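Local atomic coordinates of LipS lipolytic enzyme (Unidentified, PDB entry 4FBL), a protein that probably hydrolyses ester bonds of lipids, as a thermostable metagenome-derived lipase of the alpha/beta-hydrolase fold. Residues F69-Y79 against K267-I278. Residues are numbered along the deposited sequence; the frame is centred on the assembly and turned at random.
Sequences FLAEGFARAGY and KELILERSLAFI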
ATOM      1  N   PHE C  69     -22.100   7.505  18.717  1.00 26.41           N
ATOM      2  CA  PHE C  69     -21.874   7.980  20.096  1.00 28.41           C
ATOM      3  C   PHE C  69     -20.882   9.173  20.158  1.00 30.44           C
ATOM      4  O   PHE C  69     -21.103  10.157  20.920  1.00 29.43           O
ATOM      5  CB  PHE C  69     -21.463   6.862  21.056  1.00 26.44           C
ATOM      6  CG  PHE C  69     -21.159   7.336  22.485  1.00 32.40           C
ATOM      7  CD1 PHE C  69     -22.191   7.468  23.457  1.00 34.55           C
ATOM      8  CD2 PHE C  69     -19.859   7.655  22.873  1.00 31.51           C
ATOM      9  CE1 PHE C  69     -21.901   7.955  24.801  1.00 32.13           C
ATOM     10  CE2 PHE C  69     -19.562   8.146  24.167  1.00 34.10           C
ATOM     11  CZ  PHE C  69     -20.608   8.267  25.164  1.00 33.44           C
ATOM     12  N   LEU C  70     -19.800   9.116  19.373  1.00 28.55           N
ATOM     13  CA  LEU C  70     -18.806  10.121  19.434  1.00 26.71           C
ATOM     14  C   LEU C  70     -19.278  11.344  18.739  1.00 26.49           C
ATOM     15  O   LEU C  70     -19.066  12.467  19.219  1.00 26.02           O
ATOM     16  CB  LEU C  70     -17.536   9.599  18.738  1.00 26.11           C
ATOM     17  CG  LEU C  70     -16.182  10.170  19.021  1.00 28.45           C
ATOM     18  CD1 LEU C  70     -15.977  10.389  20.518  1.00 30.30           C
ATOM     19  CD2 LEU C  70     -15.082   9.188  18.451  1.00 24.03           C
ATOM     20  N   ALA C  71     -19.868  11.120  17.568  1.00 23.95           N
ATOM     21  CA  ALA C  71     -20.282  12.172  16.710  1.00 23.66           C
ATOM     22  C   ALA C  71     -21.384  12.980  17.386  1.00 24.41           C
ATOM     23  O   ALA C  71     -21.388  14.204  17.251  1.00 23.88           O
ATOM     24  CB  ALA C  71     -20.865  11.600  15.410  1.00 21.87           C
ATOM     25  N   GLU C  72     -22.364  12.297  17.989  1.00 23.86           N
ATOM     26  CA  GLU C  72     -23.455  13.011  18.706  1.00 27.25           C
ATOM     27  C   GLU C  72     -22.887  13.837  19.862  1.00 25.80           C
ATOM     28  O   GLU C  72     -23.330  14.962  20.075  1.00 26.22           O
ATOM     29  CB  GLU C  72     -24.400  12.056  19.430  1.00 28.15           C
ATOM     30  CG  GLU C  72     -24.826  10.871  18.700  1.00 35.83           C
ATOM     31  CD  GLU C  72     -26.135  11.084  18.032  1.00 46.19           C
ATOM     32  OE1 GLU C  72     -26.280  12.213  17.491  1.00 51.34           O
ATOM     33  OE2 GLU C  72     -26.964  10.124  18.028  1.00 43.93           O
ATOM     34  N   GLY C  73     -21.999  13.228  20.657  1.00 24.55           N
ATOM     35  CA  GLY C  73     -21.239  13.990  21.621  1.00 25.04           C
ATOM     36  C   GLY C  73     -20.651  15.308  21.130  1.00 25.95           C
ATOM     37  O   GLY C  73     -20.834  16.312  21.805  1.00 27.00           O
ATOM     38  N   PHE C  74     -19.924  15.338  19.990  1.00 24.38           N
ATOM     39  CA  PHE C  74     -19.391  16.572  19.487  1.00 23.52           C
ATOM     40  C   PHE C  74     -20.528  17.498  19.047  1.00 24.51           C
ATOM     41  O   PHE C  74     -20.384  18.707  19.148  1.00 23.48           O
ATOM     42  CB  PHE C  74     -18.461  16.379  18.229  1.00 23.01           C
ATOM     43  CG  PHE C  74     -17.262  15.460  18.450  1.00 23.61           C
ATOM     44  CD1 PHE C  74     -16.464  15.569  19.622  1.00 17.48           C
ATOM     45  CD2 PHE C  74     -16.931  14.489  17.459  1.00 19.78           C
ATOM     46  CE1 PHE C  74     -15.376  14.748  19.831  1.00 21.36           C
ATOM     47  CE2 PHE C  74     -15.830  13.617  17.649  1.00 21.88           C
ATOM     48  CZ  PHE C  74     -14.996  13.773  18.857  1.00 19.05           C
ATOM     49  N   ALA C  75     -21.578  16.963  18.416  1.00 24.38           N
ATOM     50  CA  ALA C  75     -22.706  17.844  18.040  1.00 26.98           C
ATOM     51  C   ALA C  75     -23.444  18.481  19.286  1.00 28.52           C
ATOM     52  O   ALA C  75     -23.719  19.688  19.266  1.00 28.34           O
ATOM     53  CB  ALA C  75     -23.688  17.202  17.091  1.00 25.18           C
ATOM     54  N   ARG C  76     -23.712  17.705  20.336  1.00 30.82           N
ATOM     55  CA  ARG C  76     -24.261  18.293  21.571  1.00 33.75           C
ATOM     56  C   ARG C  76     -23.349  19.314  22.192  1.00 34.89           C
ATOM     57  O   ARG C  76     -23.829  20.179  22.902  1.00 35.72           O
ATOM     58  CB  ARG C  76     -24.528  17.274  22.624  1.00 34.28           C
ATOM     59  CG  ARG C  76     -25.516  16.338  22.189  1.00 36.31           C
ATOM     60  CD  ARG C  76     -25.953  15.600  23.354  1.00 41.82           C
ATOM     61  NE  ARG C  76     -26.759  14.586  22.740  1.00 46.15           N
ATOM     62  CZ  ARG C  76     -26.345  13.345  22.547  1.00 48.07           C
ATOM     63  NH1 ARG C  76     -25.133  12.941  22.992  1.00 41.56           N
ATOM     64  NH2 ARG C  76     -27.172  12.523  21.927  1.00 45.79           N
ATOM     65  N   ALA C  77     -22.040  19.235  21.947  1.00 33.07           N
ATOM     66  CA  ALA C  77     -21.190  20.253  22.506  1.00 30.68           C
ATOM     67  C   ALA C  77     -21.231  21.502  21.630  1.00 29.69           C
ATOM     68  O   ALA C  77     -20.691  22.538  21.991  1.00 29.97           O
ATOM     69  CB  ALA C  77     -19.817  19.738  22.743  1.00 31.40           C
ATOM     70  N   GLY C  78     -21.905  21.458  20.482  1.00 27.44           N
ATOM     71  CA  GLY C  78     -22.052  22.707  19.719  1.00 24.64           C
ATOM     72  C   GLY C  78     -21.222  22.806  18.469  1.00 23.70           C
ATOM     73  O   GLY C  78     -21.402  23.705  17.672  1.00 24.51           O
ATOM     74  N   TYR C  79     -20.301  21.842  18.258  1.00 23.07           N
ATOM     75  CA  TYR C  79     -19.432  21.836  17.052  1.00 21.22           C
ATOM     76  C   TYR C  79     -20.225  21.509  15.775  1.00 19.94           C
ATOM     77  O   TYR C  79     -21.158  20.796  15.885  1.00 21.64           O
ATOM     78  CB  TYR C  79     -18.272  20.785  17.237  1.00 19.53           C
ATOM     79  CG  TYR C  79     -17.372  21.196  18.417  1.00 19.68           C
ATOM     80  CD1 TYR C  79     -16.602  22.360  18.342  1.00 22.02           C
ATOM     81  CD2 TYR C  79     -17.390  20.486  19.618  1.00 20.45           C
ATOM     82  CE1 TYR C  79     -15.852  22.825  19.440  1.00 21.95           C
ATOM     83  CE2 TYR C  79     -16.580  20.929  20.726  1.00 23.35           C
ATOM     84  CZ  TYR C  79     -15.854  22.084  20.618  1.00 24.53           C
ATOM     85  OH  TYR C  79     -15.040  22.465  21.674  1.00 23.61           O
ATOM     86  N   LYS C 267     -15.463   4.035  25.661  1.00 23.15           N
ATOM     87  CA  LYS C 267     -16.066   5.124  24.788  1.00 22.76           C
ATOM     88  C   LYS C 267     -16.216   6.501  25.450  1.00 23.53           C
ATOM     89  O   LYS C 267     -16.000   7.582  24.846  1.00 22.16           O
ATOM     90  CB  LYS C 267     -17.385   4.671  24.161  1.00 24.00           C
ATOM     91  CG  LYS C 267     -18.651   4.402  25.143  1.00 22.29           C
ATOM     92  CD  LYS C 267     -19.799   3.818  24.314  1.00 22.59           C
ATOM     93  CE  LYS C 267     -21.136   4.056  25.077  1.00 28.05           C
ATOM     94  NZ  LYS C 267     -20.866   3.377  26.416  1.00 25.62           N
ATOM     95  N   GLU C 268     -16.639   6.495  26.718  1.00 23.69           N
ATOM     96  CA  GLU C 268     -16.769   7.769  27.476  1.00 21.95           C
ATOM     97  C   GLU C 268     -15.504   8.560  27.657  1.00 20.36           C
ATOM     98  O   GLU C 268     -15.510   9.794  27.460  1.00 21.31           O
ATOM     99  CB  GLU C 268     -17.346   7.435  28.863  1.00 23.39           C
ATOM    100  CG  GLU C 268     -18.850   7.067  28.804  1.00 20.97           C
ATOM    101  CD  GLU C 268     -19.086   5.566  28.654  1.00 26.91           C
ATOM    102  OE1 GLU C 268     -18.102   4.772  28.714  1.00 25.78           O
ATOM    103  OE2 GLU C 268     -20.284   5.225  28.411  1.00 28.22           O
ATOM    104  N   LEU C 269     -14.444   7.888  28.092  1.00 20.36           N
ATOM    105  CA  LEU C 269     -13.078   8.449  28.164  1.00 20.97           C
ATOM    106  C   LEU C 269     -12.610   9.035  26.801  1.00 20.70           C
ATOM    107  O   LEU C 269     -12.093  10.181  26.727  1.00 20.47           O
ATOM    108  CB  LEU C 269     -12.116   7.356  28.627  1.00 21.03           C
ATOM    109  CG  LEU C 269     -10.614   7.754  28.672  1.00 24.28           C
ATOM    110  CD1 LEU C 269     -10.338   8.781  29.751  1.00 23.30           C
ATOM    111  CD2 LEU C 269      -9.775   6.534  28.977  1.00 21.41           C
ATOM    112  N   ILE C 270     -12.904   8.310  25.708  1.00 18.97           N
ATOM    113  CA  ILE C 270     -12.481   8.768  24.363  1.00 18.14           C
ATOM    114  C   ILE C 270     -13.261  10.097  24.066  1.00 18.01           C
ATOM    115  O   ILE C 270     -12.678  11.036  23.572  1.00 17.26           O
ATOM    116  CB  ILE C 270     -12.827   7.705  23.234  1.00 17.72           C
ATOM    117  CG1 ILE C 270     -11.978   6.446  23.397  1.00 15.50           C
ATOM    118  CG2 ILE C 270     -12.611   8.332  21.799  1.00 19.45           C
ATOM    119  CD1 ILE C 270     -12.513   5.231  22.552  1.00 17.48           C
ATOM    120  N   LEU C 271     -14.562  10.154  24.354  1.00 17.68           N
ATOM    121  CA  LEU C 271     -15.347  11.373  24.000  1.00 18.41           C
ATOM    122  C   LEU C 271     -14.844  12.503  24.840  1.00 19.86           C
ATOM    123  O   LEU C 271     -14.632  13.648  24.357  1.00 18.58           O
ATOM    124  CB  LEU C 271     -16.841  11.140  24.299  1.00 16.60           C
ATOM    125  CG  LEU C 271     -17.795  12.300  24.101  1.00 20.68           C
ATOM    126  CD1 LEU C 271     -17.675  12.980  22.708  1.00 12.42           C
ATOM    127  CD2 LEU C 271     -19.206  11.865  24.401  1.00 20.71           C
ATOM    128  N   GLU C 272     -14.730  12.211  26.144  1.00 20.79           N
ATOM    129  CA  GLU C 272     -14.281  13.304  27.094  1.00 21.65           C
ATOM    130  C   GLU C 272     -12.908  13.876  26.714  1.00 20.61           C
ATOM    131  O   GLU C 272     -12.711  15.086  26.619  1.00 19.96           O
ATOM    132  CB  GLU C 272     -14.276  12.828  28.575  1.00 20.61           C
ATOM    133  CG  GLU C 272     -14.141  13.974  29.584  1.00 26.13           C
ATOM    134  CD  GLU C 272     -12.697  14.612  29.680  1.00 31.21           C
ATOM    135  OE1 GLU C 272     -11.667  13.881  29.503  1.00 33.04           O
ATOM    136  OE2 GLU C 272     -12.604  15.867  29.940  1.00 33.49           O
ATOM    137  N   ARG C 273     -11.920  13.009  26.531  1.00 21.67           N
ATOM    138  CA  ARG C 273     -10.556  13.501  26.170  1.00 21.38           C
ATOM    139  C   ARG C 273     -10.520  14.113  24.763  1.00 20.38           C
ATOM    140  O   ARG C 273      -9.752  14.976  24.528  1.00 21.17           O
ATOM    141  CB  ARG C 273      -9.514  12.366  26.289  1.00 20.89           C
ATOM    142  CG  ARG C 273      -9.501  11.805  27.652  1.00 26.04           C
ATOM    143  CD  ARG C 273      -8.619  12.615  28.622  1.00 30.44           C
ATOM    144  NE  ARG C 273      -7.404  11.818  28.863  1.00 47.47           N
ATOM    145  CZ  ARG C 273      -7.115  11.187  30.018  1.00 49.10           C
ATOM    146  NH1 ARG C 273      -7.879  11.301  31.125  1.00 51.12           N
ATOM    147  NH2 ARG C 273      -6.046  10.445  30.083  1.00 47.78           N
ATOM    148  N   SER C 274     -11.326  13.636  23.815  1.00 20.19           N
ATOM    149  CA  SER C 274     -11.352  14.215  22.470  1.00 19.05           C
ATOM    150  C   SER C 274     -11.962  15.599  22.573  1.00 20.20           C
ATOM    151  O   SER C 274     -11.453  16.519  21.961  1.00 19.29           O
ATOM    152  CB  SER C 274     -12.162  13.386  21.429  1.00 18.66           C
ATOM    153  OG  SER C 274     -11.567  12.059  21.339  1.00 20.36           O
ATOM    154  N   LEU C 275     -13.052  15.749  23.336  1.00 20.80           N
ATOM    155  CA  LEU C 275     -13.682  17.137  23.520  1.00 19.61           C
ATOM    156  C   LEU C 275     -12.673  18.081  24.195  1.00 20.77           C
ATOM    157  O   LEU C 275     -12.473  19.240  23.762  1.00 21.18           O
ATOM    158  CB  LEU C 275     -14.929  17.004  24.411  1.00 18.73           C
ATOM    159  CG  LEU C 275     -16.212  16.496  23.757  1.00 20.05           C
ATOM    160  CD1 LEU C 275     -17.305  16.146  24.817  1.00 18.54           C
ATOM    161  CD2 LEU C 275     -16.699  17.549  22.756  1.00 20.76           C
ATOM    162  N   ALA C 276     -11.978  17.567  25.212  1.00 20.49           N
ATOM    163  CA  ALA C 276     -10.936  18.358  25.914  1.00 21.20           C
ATOM    164  C   ALA C 276      -9.798  18.844  24.941  1.00 22.13           C
ATOM    165  O   ALA C 276      -9.283  20.012  24.973  1.00 20.33           O
ATOM    166  CB  ALA C 276     -10.384  17.533  27.080  1.00 21.15           C
ATOM    167  N   PHE C 277      -9.408  17.925  24.082  1.00 20.84           N
ATOM    168  CA  PHE C 277      -8.374  18.149  23.101  1.00 19.06           C
ATOM    169  C   PHE C 277      -8.786  19.222  22.080  1.00 19.19           C
ATOM    170  O   PHE C 277      -7.996  20.123  21.724  1.00 18.70           O
ATOM    171  CB  PHE C 277      -8.133  16.806  22.383  1.00 19.69           C
ATOM    172  CG  PHE C 277      -7.110  16.901  21.209  1.00 21.07           C
ATOM    173  CD1 PHE C 277      -5.733  17.025  21.464  1.00 18.83           C
ATOM    174  CD2 PHE C 277      -7.551  16.902  19.898  1.00 17.52           C
ATOM    175  CE1 PHE C 277      -4.817  17.110  20.350  1.00 20.02           C
ATOM    176  CE2 PHE C 277      -6.650  17.033  18.805  1.00 15.47           C
ATOM    177  CZ  PHE C 277      -5.331  17.090  19.017  1.00 15.88           C
ATOM    178  N   ILE C 278      -9.997  19.104  21.556  1.00 18.80           N
ATOM    179  CA  ILE C 278     -10.551  20.145  20.724  1.00 18.76           C
ATOM    180  C   ILE C 278     -10.594  21.534  21.373  1.00 21.52           C
ATOM    181  O   ILE C 278     -10.160  22.512  20.694  1.00 19.92           O
ATOM    182  CB  ILE C 278     -12.000  19.811  20.256  1.00 20.19           C
ATOM    183  CG1 ILE C 278     -11.967  18.629  19.258  1.00 17.98           C
ATOM    184  CG2 ILE C 278     -12.695  21.000  19.574  1.00 19.99           C
ATOM    185  CD1 ILE C 278     -13.409  17.889  19.083  1.00 20.50           C
TER
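Leu-271 offers a clear case of a knob fitting a hole between helices: its side chain enters a hollow formed by Phe-69, Leu-70, Gly-73 and Phe-74. Leu-271 CG lies anti to its backbone N (chi1 176°), pointing the fork at the other helix, and chi2 then puts Leu-271 CD1 3.9 Å from Gly-73 CA and Leu-271 CD2 3.7 Å from Phe-69 CE2. Gly-73, with no side chain, lets that methyl sit against its CA. Phe-74 answers in the reverse direction, its ring held among Leu-271, Ser-274, Leu-275 and Ile-278, with Leu-275 CD2 meeting Phe-74 CD1 at the ring edge (3.7 Å). In this alpha/beta-hydrolase fold, helices 68-76 and 267-279 lie side by side on the central sheet, the axes of segments 69-76 and 267-278 crossing at -38°; Phe-74 and Ile-278 both reach Val-54 of strand 52-57, and Leu-70 and Ile-270 both touch Ile-151. The flank nearer solvent is still closely covered. There Lys-267 runs across one face of the Phe-69 ring, Lys-267 CE standing 4.0 Å from its centroid in a CH-pi contact, before Lys-267 NZ forms a salt bridge with exposed Glu-268 OE2 (2.8 Å). With the ring cut back to an alanine at Phe-69, the methylenes of Lys-267 would probably lose their CH-pi platform and Leu-271 CD2 its aromatic neighbour.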